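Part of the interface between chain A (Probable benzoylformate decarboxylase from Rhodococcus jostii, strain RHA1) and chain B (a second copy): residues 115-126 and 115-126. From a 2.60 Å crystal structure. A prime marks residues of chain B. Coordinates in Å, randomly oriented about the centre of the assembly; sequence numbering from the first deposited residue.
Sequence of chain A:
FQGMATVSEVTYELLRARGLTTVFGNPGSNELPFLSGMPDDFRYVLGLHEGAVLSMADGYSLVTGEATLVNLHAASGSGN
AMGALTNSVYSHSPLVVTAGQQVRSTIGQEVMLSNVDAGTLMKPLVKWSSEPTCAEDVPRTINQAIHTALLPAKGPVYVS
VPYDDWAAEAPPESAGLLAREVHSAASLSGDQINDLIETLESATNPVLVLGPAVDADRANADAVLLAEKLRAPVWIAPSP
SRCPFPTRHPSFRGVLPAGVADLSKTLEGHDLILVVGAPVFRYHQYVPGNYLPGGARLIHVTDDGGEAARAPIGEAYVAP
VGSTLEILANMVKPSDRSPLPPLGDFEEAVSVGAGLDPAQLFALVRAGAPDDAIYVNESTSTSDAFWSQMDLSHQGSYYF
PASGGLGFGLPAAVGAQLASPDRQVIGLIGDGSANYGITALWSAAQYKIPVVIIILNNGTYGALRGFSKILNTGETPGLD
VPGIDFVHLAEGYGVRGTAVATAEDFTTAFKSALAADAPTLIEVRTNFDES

Chain A 115-126: NVDAGTLMKPLV
Chain B 115-126: NVDAGTLMKPLV

Two copies of one short segment can pack against each other without a single hydrogen bond between them, as when each offers a projecting ring and a surface to receive it. Residues 115-126 of this probable benzoylformate decarboxylase illustrate the principle, meeting their counterparts in chain B in a nearly symmetric, reciprocal arrangement that buries 500 Å² over both sides. The register is set by leucine and proline: the CA atoms of Leu121 and Pro124′ lie 6.2 Å apart, as do those of Pro124 and Leu121′.

At the apolar centre, Pro124 CD lies 4.1 Å from Leu121′ CD1, and Leu121 CD1 is 4.1 Å from Pro124′ CD. The proline ring also rests on the leucine backbone, with Pro124 CD 3.9 Å from Leu121′ CA. Each Pro124 directs its CA-to-CB bond toward the partner, follows a cis peptide bond and has a C-gamma endo pucker; phi/psi is near -99/22°. Leu121 instead points CA-to-CB away, yet its tp rotamer (chi1 near 180°, chi2 near 62°) brings the end of the side chain back to the contact. Leu125, an mt rotamer, extends the apolar patch, its CG 4.4 Å from Leu121′ CD1; the reciprocal pair, Leu121 CD1 and Leu125′ CG, has the same spacing.

Each segment has the same fold. Asp117 has a left-handed backbone (phi/psi about 63/71°), after which a short, weakly bonded helical turn spans about 118-121. Leu121 N donates to Asp117 O at 3.2 Å, while the bonds from Thr120 N to Asp117 O and from Lys123 N to Thr120 O, each 3.2 Å, are weak. Lys123 is extended at -68/142°, and Leu125 N bonds to Met122 O at 3.1 Å in chain A.

Beside the apolar contacts, near the approximate twofold axis, Thr120 directs its CA-to-CB bond toward the partner with chi1 near -45°, its CG2 4.4 Å from Pro124′ N. Backbone carbonyls approach one another without bonding: Leu121 O is 3.8 Å from Leu121′ O, and Thr120 O is 3.9 Å from Lys123′ O. Lys123 makes these contacts through its carbonyl O, and the end of its side chain leads away.

At the polar edge, Pro124 CG packs 3.2 Å from Val116′ O, and Val116 O is equally close to Pro124′ CG. Asp117, with chi1 near -65°, directs CA-to-CB toward the partner and lies beside the ring, but the copies differ slightly: Pro124 CB approaches Asp117′ OD2 at 3.8 Å, whereas Asp117 CB is nearest to Pro124′ CG, at 4.2 Å. The apolar contacts thus lie alongside close but unbonded carbonyls, with the Val116 carbonyl and Asp117 beside the proline ring at the outer edge of the contact.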

ATOM      1  N   ASN A 115      -4.085  -3.000 -15.433  1.00119.59           N
ATOM      2  CA  ASN A 115      -3.342  -3.092 -14.146  1.00119.63           C
ATOM      3  C   ASN A 115      -3.959  -2.020 -13.219  1.00119.74           C
ATOM      4  O   ASN A 115      -3.754  -0.818 -13.473  1.00111.94           O
ATOM      5  CB  ASN A 115      -1.830  -3.005 -14.437  1.00118.91           C
ATOM      6  CG  ASN A 115      -0.918  -3.276 -13.256  1.00120.38           C
ATOM      7  OD1 ASN A 115      -1.374  -3.370 -12.114  1.00125.68           O
ATOM      8  ND2 ASN A 115       0.383  -3.365 -13.518  1.00113.35           N
ATOM      9  N   VAL A 116      -4.766  -2.436 -12.239  1.00124.10           N
ATOM     10  CA  VAL A 116      -5.485  -1.538 -11.279  1.00130.41           C
ATOM     11  C   VAL A 116      -4.510  -1.230 -10.127  1.00132.69           C
ATOM     12  O   VAL A 116      -4.164  -2.194  -9.391  1.00131.12           O
ATOM     13  CB  VAL A 116      -6.798  -2.180 -10.761  1.00129.78           C
ATOM     14  CG1 VAL A 116      -7.685  -1.188 -10.007  1.00127.58           C
ATOM     15  CG2 VAL A 116      -7.583  -2.862 -11.873  1.00125.26           C
ATOM     16  N   ASP A 117      -4.066   0.037  -9.987  1.00132.06           N
ATOM     17  CA  ASP A 117      -3.015   0.488  -9.025  1.00128.74           C
ATOM     18  C   ASP A 117      -1.689  -0.205  -9.370  1.00120.27           C
ATOM     19  O   ASP A 117      -1.261  -1.100  -8.623  1.00118.59           O
ATOM     20  CB  ASP A 117      -3.362   0.158  -7.564  1.00136.23           C
ATOM     21  CG  ASP A 117      -4.578   0.828  -6.938  1.00139.90           C
ATOM     22  OD1 ASP A 117      -5.275   1.569  -7.635  1.00148.51           O
ATOM     23  OD2 ASP A 117      -4.827   0.574  -5.745  1.00142.07           O
ATOM     24  N   ALA A 118      -1.061   0.159 -10.481  1.00119.14           N
ATOM     25  CA  ALA A 118       0.159  -0.514 -10.988  1.00113.78           C
ATOM     26  C   ALA A 118       1.340  -0.251 -10.044  1.00114.47           C
ATOM     27  O   ALA A 118       2.164  -1.187  -9.865  1.00107.12           O
ATOM     28  CB  ALA A 118       0.435  -0.056 -12.401  1.00110.35           C
ATOM     29  N   GLY A 119       1.406   0.971  -9.478  1.00117.38           N
ATOM     30  CA  GLY A 119       2.355   1.403  -8.427  1.00122.38           C
ATOM     31  C   GLY A 119       2.281   0.559  -7.152  1.00122.40           C
ATOM     32  O   GLY A 119       3.330   0.362  -6.514  1.00123.69           O
ATOM     33  N   THR A 120       1.097   0.065  -6.772  1.00118.23           N
ATOM     34  CA  THR A 120       0.883  -0.810  -5.579  1.00117.14           C
ATOM     35  C   THR A 120       1.316  -2.255  -5.877  1.00115.81           C
ATOM     36  O   THR A 120       1.892  -2.897  -4.971  1.00110.44           O
ATOM     37  CB  THR A 120      -0.577  -0.794  -5.084  1.00116.93           C
ATOM     38  OG1 THR A 120      -1.058   0.555  -5.050  1.00110.37           O
ATOM     39  CG2 THR A 120      -0.737  -1.433  -3.716  1.00115.56           C
ATOM     40  N   LEU A 121       1.009  -2.769  -7.078  1.00121.63           N
ATOM     41  CA  LEU A 121       1.180  -4.208  -7.432  1.00121.01           C
ATOM     42  C   LEU A 121       2.562  -4.707  -6.960  1.00121.06           C
ATOM     43  O   LEU A 121       2.601  -5.711  -6.190  1.00123.94           O
ATOM     44  CB  LEU A 121       0.962  -4.394  -8.938  1.00121.01           C
ATOM     45  CG  LEU A 121       1.004  -5.843  -9.452  1.00126.76           C
ATOM     46  CD1 LEU A 121      -0.108  -6.697  -8.847  1.00127.76           C
ATOM     47  CD2 LEU A 121       0.949  -5.910 -10.982  1.00123.70           C
ATOM     48  N   MET A 122       3.642  -3.997  -7.311  1.00120.61           N
ATOM     49  CA  MET A 122       5.041  -4.486  -7.169  1.00125.56           C
ATOM     50  C   MET A 122       5.673  -4.061  -5.842  1.00125.25           C
ATOM     51  O   MET A 122       6.747  -4.624  -5.527  1.00124.58           O
ATOM     52  CB  MET A 122       5.926  -3.995  -8.318  1.00127.73           C
ATOM     53  CG  MET A 122       5.385  -4.389  -9.671  1.00127.35           C
ATOM     54  SD  MET A 122       5.188  -6.177  -9.886  1.00135.35           S
ATOM     55  CE  MET A 122       6.606  -6.517 -10.927  1.00137.00           C
ATOM     56  N   LYS A 123       5.057  -3.144  -5.085  1.00136.26           N
ATOM     57  CA  LYS A 123       5.416  -2.909  -3.650  1.00138.40           C
ATOM     58  C   LYS A 123       5.013  -4.140  -2.830  1.00142.39           C
ATOM     59  O   LYS A 123       3.959  -4.737  -3.073  1.00145.75           O
ATOM     60  CB  LYS A 123       4.788  -1.620  -3.103  1.00134.38           C
ATOM     61  CG  LYS A 123       5.387  -0.328  -3.644  1.00133.56           C
ATOM     62  CD  LYS A 123       6.799  -0.489  -4.178  1.00133.74           C
ATOM     63  CE  LYS A 123       7.441   0.847  -4.471  1.00135.73           C
ATOM     64  NZ  LYS A 123       8.263   1.319  -3.337  1.00141.44           N
ATOM     65  N   PRO A 124       5.825  -4.553  -1.821  1.00144.58           N
ATOM     66  CA  PRO A 124       6.950  -3.760  -1.319  1.00142.86           C
ATOM     67  C   PRO A 124       8.346  -4.143  -1.843  1.00133.46           C
ATOM     68  O   PRO A 124       9.305  -3.837  -1.173  1.00137.20           O
ATOM     69  CB  PRO A 124       6.856  -4.133   0.173  1.00146.28           C
ATOM     70  CG  PRO A 124       6.567  -5.632   0.143  1.00144.48           C
ATOM     71  CD  PRO A 124       5.705  -5.832  -1.090  1.00144.19           C
ATOM     72  N   LEU A 125       8.441  -4.809  -2.994  1.00122.80           N
ATOM     73  CA  LEU A 125       9.704  -5.471  -3.427  1.00117.82           C
ATOM     74  C   LEU A 125      10.694  -4.436  -3.959  1.00110.43           C
ATOM     75  O   LEU A 125      11.583  -3.973  -3.181  1.00124.07           O
ATOM     76  CB  LEU A 125       9.389  -6.544  -4.471  1.00115.95           C
ATOM     77  CG  LEU A 125       8.773  -7.810  -3.884  1.00122.08           C
ATOM     78  CD1 LEU A 125       8.716  -8.897  -4.934  1.00120.61           C
ATOM     79  CD2 LEU A 125       9.524  -8.304  -2.648  1.00123.79           C
ATOM     80  N   VAL A 126      10.518  -4.099  -5.224  1.00 95.48           N
ATOM     81  CA  VAL A 126      11.173  -2.985  -5.966  1.00 89.79           C
ATOM     82  C   VAL A 126      11.473  -1.821  -5.014  1.00 88.14           C
ATOM     83  O   VAL A 126      10.591  -1.507  -4.167  1.00 86.53           O
ATOM     84  CB  VAL A 126      10.209  -2.570  -7.096  1.00 87.01           C
ATOM     85  CG1 VAL A 126       9.924  -3.753  -8.003  1.00 86.94           C
ATOM     86  CG2 VAL A 126       8.871  -2.060  -6.568  1.00 87.44           C
TER
ATOM     87  N   ASN B 115       8.996 -12.920   4.519  1.00124.92           N
ATOM     88  CA  ASN B 115       8.043 -12.088   3.731  1.00120.45           C
ATOM     89  C   ASN B 115       7.968 -10.730   4.455  1.00114.21           C
ATOM     90  O   ASN B 115       7.431 -10.674   5.569  1.00105.81           O
ATOM     91  CB  ASN B 115       6.742 -12.893   3.522  1.00117.26           C
ATOM     92  CG  ASN B 115       5.691 -12.263   2.630  1.00114.11           C
ATOM     93  OD1 ASN B 115       5.820 -11.108   2.213  1.00112.47           O
ATOM     94  ND2 ASN B 115       4.645 -13.028   2.336  1.00105.05           N
ATOM     95  N   VAL B 116       8.577  -9.695   3.868  1.00116.10           N
ATOM     96  CA  VAL B 116       8.604  -8.301   4.405  1.00124.13           C
ATOM     97  C   VAL B 116       7.304  -7.600   3.965  1.00123.69           C
ATOM     98  O   VAL B 116       7.161  -7.381   2.759  1.00130.59           O
ATOM     99  CB  VAL B 116       9.882  -7.544   3.956  1.00127.70           C
ATOM    100  CG1 VAL B 116      10.095  -6.243   4.733  1.00127.86           C
ATOM    101  CG2 VAL B 116      11.133  -8.406   4.082  1.00126.48           C
ATOM    102  N   ASP B 117       6.411  -7.247   4.909  1.00125.60           N
ATOM    103  CA  ASP B 117       5.068  -6.636   4.667  1.00123.78           C
ATOM    104  C   ASP B 117       4.188  -7.637   3.902  1.00118.60           C
ATOM    105  O   ASP B 117       3.931  -7.412   2.716  1.00126.68           O
ATOM    106  CB  ASP B 117       5.122  -5.342   3.836  1.00129.97           C
ATOM    107  CG  ASP B 117       5.832  -4.123   4.416  1.00134.30           C
ATOM    108  OD1 ASP B 117       6.383  -4.231   5.538  1.00136.38           O
ATOM    109  OD2 ASP B 117       5.853  -3.094   3.694  1.00128.85           O
ATOM    110  N   ALA B 118       3.770  -8.730   4.529  1.00113.49           N
ATOM    111  CA  ALA B 118       3.072  -9.844   3.839  1.00109.20           C
ATOM    112  C   ALA B 118       1.669  -9.393   3.399  1.00108.55           C
ATOM    113  O   ALA B 118       1.241  -9.809   2.285  1.00112.67           O
ATOM    114  CB  ALA B 118       3.019 -11.052   4.730  1.00108.30           C
ATOM    115  N   GLY B 119       0.997  -8.570   4.220  1.00106.70           N
ATOM    116  CA  GLY B 119      -0.303  -7.916   3.933  1.00106.60           C
ATOM    117  C   GLY B 119      -0.259  -7.012   2.699  1.00113.39           C
ATOM    118  O   GLY B 119      -1.280  -6.942   1.983  1.00121.95           O
ATOM    119  N   THR B 120       0.876  -6.355   2.421  1.00118.42           N
ATOM    120  CA  THR B 120       1.078  -5.477   1.227  1.00118.61           C
ATOM    121  C   THR B 120       1.318  -6.328  -0.037  1.00119.15           C
ATOM    122  O   THR B 120       0.809  -5.929  -1.111  1.00119.79           O
ATOM    123  CB  THR B 120       2.253  -4.493   1.403  1.00117.93           C
ATOM    124  OG1 THR B 120       2.200  -3.903   2.708  1.00118.71           O
ATOM    125  CG2 THR B 120       2.294  -3.418   0.328  1.00115.53           C
ATOM    126  N   LEU B 121       2.104  -7.408   0.065  1.00115.05           N
ATOM    127  CA  LEU B 121       2.613  -8.177  -1.103  1.00121.53           C
ATOM    128  C   LEU B 121       1.461  -8.427  -2.106  1.00124.32           C
ATOM    129  O   LEU B 121       1.613  -8.056  -3.309  1.00113.50           O
ATOM    130  CB  LEU B 121       3.273  -9.477  -0.602  1.00121.72           C
ATOM    131  CG  LEU B 121       3.908 -10.385  -1.662  1.00123.93           C
ATOM    132  CD1 LEU B 121       5.057  -9.698  -2.393  1.00126.03           C
ATOM    133  CD2 LEU B 121       4.403 -11.689  -1.048  1.00120.86           C
ATOM    134  N   MET B 122       0.323  -8.959  -1.627  1.00123.71           N
ATOM    135  CA  MET B 122      -0.758  -9.517  -2.485  1.00117.89           C
ATOM    136  C   MET B 122      -1.837  -8.474  -2.795  1.00127.64           C
ATOM    137  O   MET B 122      -2.661  -8.772  -3.688  1.00143.45           O
ATOM    138  CB  MET B 122      -1.419 -10.723  -1.825  1.00111.24           C
ATOM    139  CG  MET B 122      -0.440 -11.796  -1.456  1.00112.09           C
ATOM    140  SD  MET B 122       0.506 -12.439  -2.838  1.00112.49           S
ATOM    141  CE  MET B 122      -0.364 -13.981  -3.133  1.00115.12           C
ATOM    142  N   LYS B 123      -1.849  -7.313  -2.120  1.00139.70           N
ATOM    143  CA  LYS B 123      -2.651  -6.129  -2.566  1.00142.75           C
ATOM    144  C   LYS B 123      -2.059  -5.591  -3.873  1.00148.74           C
ATOM    145  O   LYS B 123      -0.831  -5.573  -4.040  1.00166.35           O
ATOM    146  CB  LYS B 123      -2.724  -5.041  -1.485  1.00139.83           C
ATOM    147  CG  LYS B 123      -3.585  -5.382  -0.280  1.00138.78           C
ATOM    148  CD  LYS B 123      -4.635  -6.432  -0.580  1.00135.87           C
ATOM    149  CE  LYS B 123      -5.659  -6.536   0.521  1.00143.47           C
ATOM    150  NZ  LYS B 123      -6.836  -5.689   0.213  1.00151.25           N
ATOM    151  N   PRO B 124      -2.906  -5.129  -4.834  1.00138.96           N
ATOM    152  CA  PRO B 124      -4.343  -4.933  -4.617  1.00126.83           C
ATOM    153  C   PRO B 124      -5.268  -6.051  -5.124  1.00111.04           C
ATOM    154  O   PRO B 124      -6.416  -5.757  -5.346  1.00109.13           O
ATOM    155  CB  PRO B 124      -4.556  -3.684  -5.490  1.00132.38           C
ATOM    156  CG  PRO B 124      -3.717  -3.968  -6.725  1.00135.75           C
ATOM    157  CD  PRO B 124      -2.525  -4.756  -6.210  1.00138.97           C
ATOM    158  N   LEU B 125      -4.769  -7.278  -5.291  1.00100.60           N
ATOM    159  CA  LEU B 125      -5.502  -8.349  -6.039  1.00 97.41           C
ATOM    160  C   LEU B 125      -6.620  -8.930  -5.173  1.00 89.86           C
ATOM    161  O   LEU B 125      -7.798  -8.499  -5.327  1.00 88.40           O
ATOM    162  CB  LEU B 125      -4.523  -9.434  -6.497  1.00 93.57           C
ATOM    163  CG  LEU B 125      -3.673  -9.002  -7.685  1.00 98.07           C
ATOM    164  CD1 LEU B 125      -2.906 -10.186  -8.231  1.00102.68           C
ATOM    165  CD2 LEU B 125      -4.501  -8.353  -8.805  1.00 96.76           C
ATOM    166  N   VAL B 126      -6.242  -9.863  -4.315  1.00 81.52           N
ATOM    167  CA  VAL B 126      -7.028 -10.379  -3.162  1.00 74.89           C
ATOM    168  C   VAL B 126      -7.993  -9.323  -2.611  1.00 70.16           C
ATOM    169  O   VAL B 126      -7.595  -8.206  -2.477  1.00 68.38           O
ATOM    170  CB  VAL B 126      -6.040 -10.880  -2.104  1.00 74.36           C
ATOM    171  CG1 VAL B 126      -5.114 -11.932  -2.663  1.00 76.35           C
ATOM    172  CG2 VAL B 126      -5.205  -9.772  -1.561  1.00 76.64           C
TER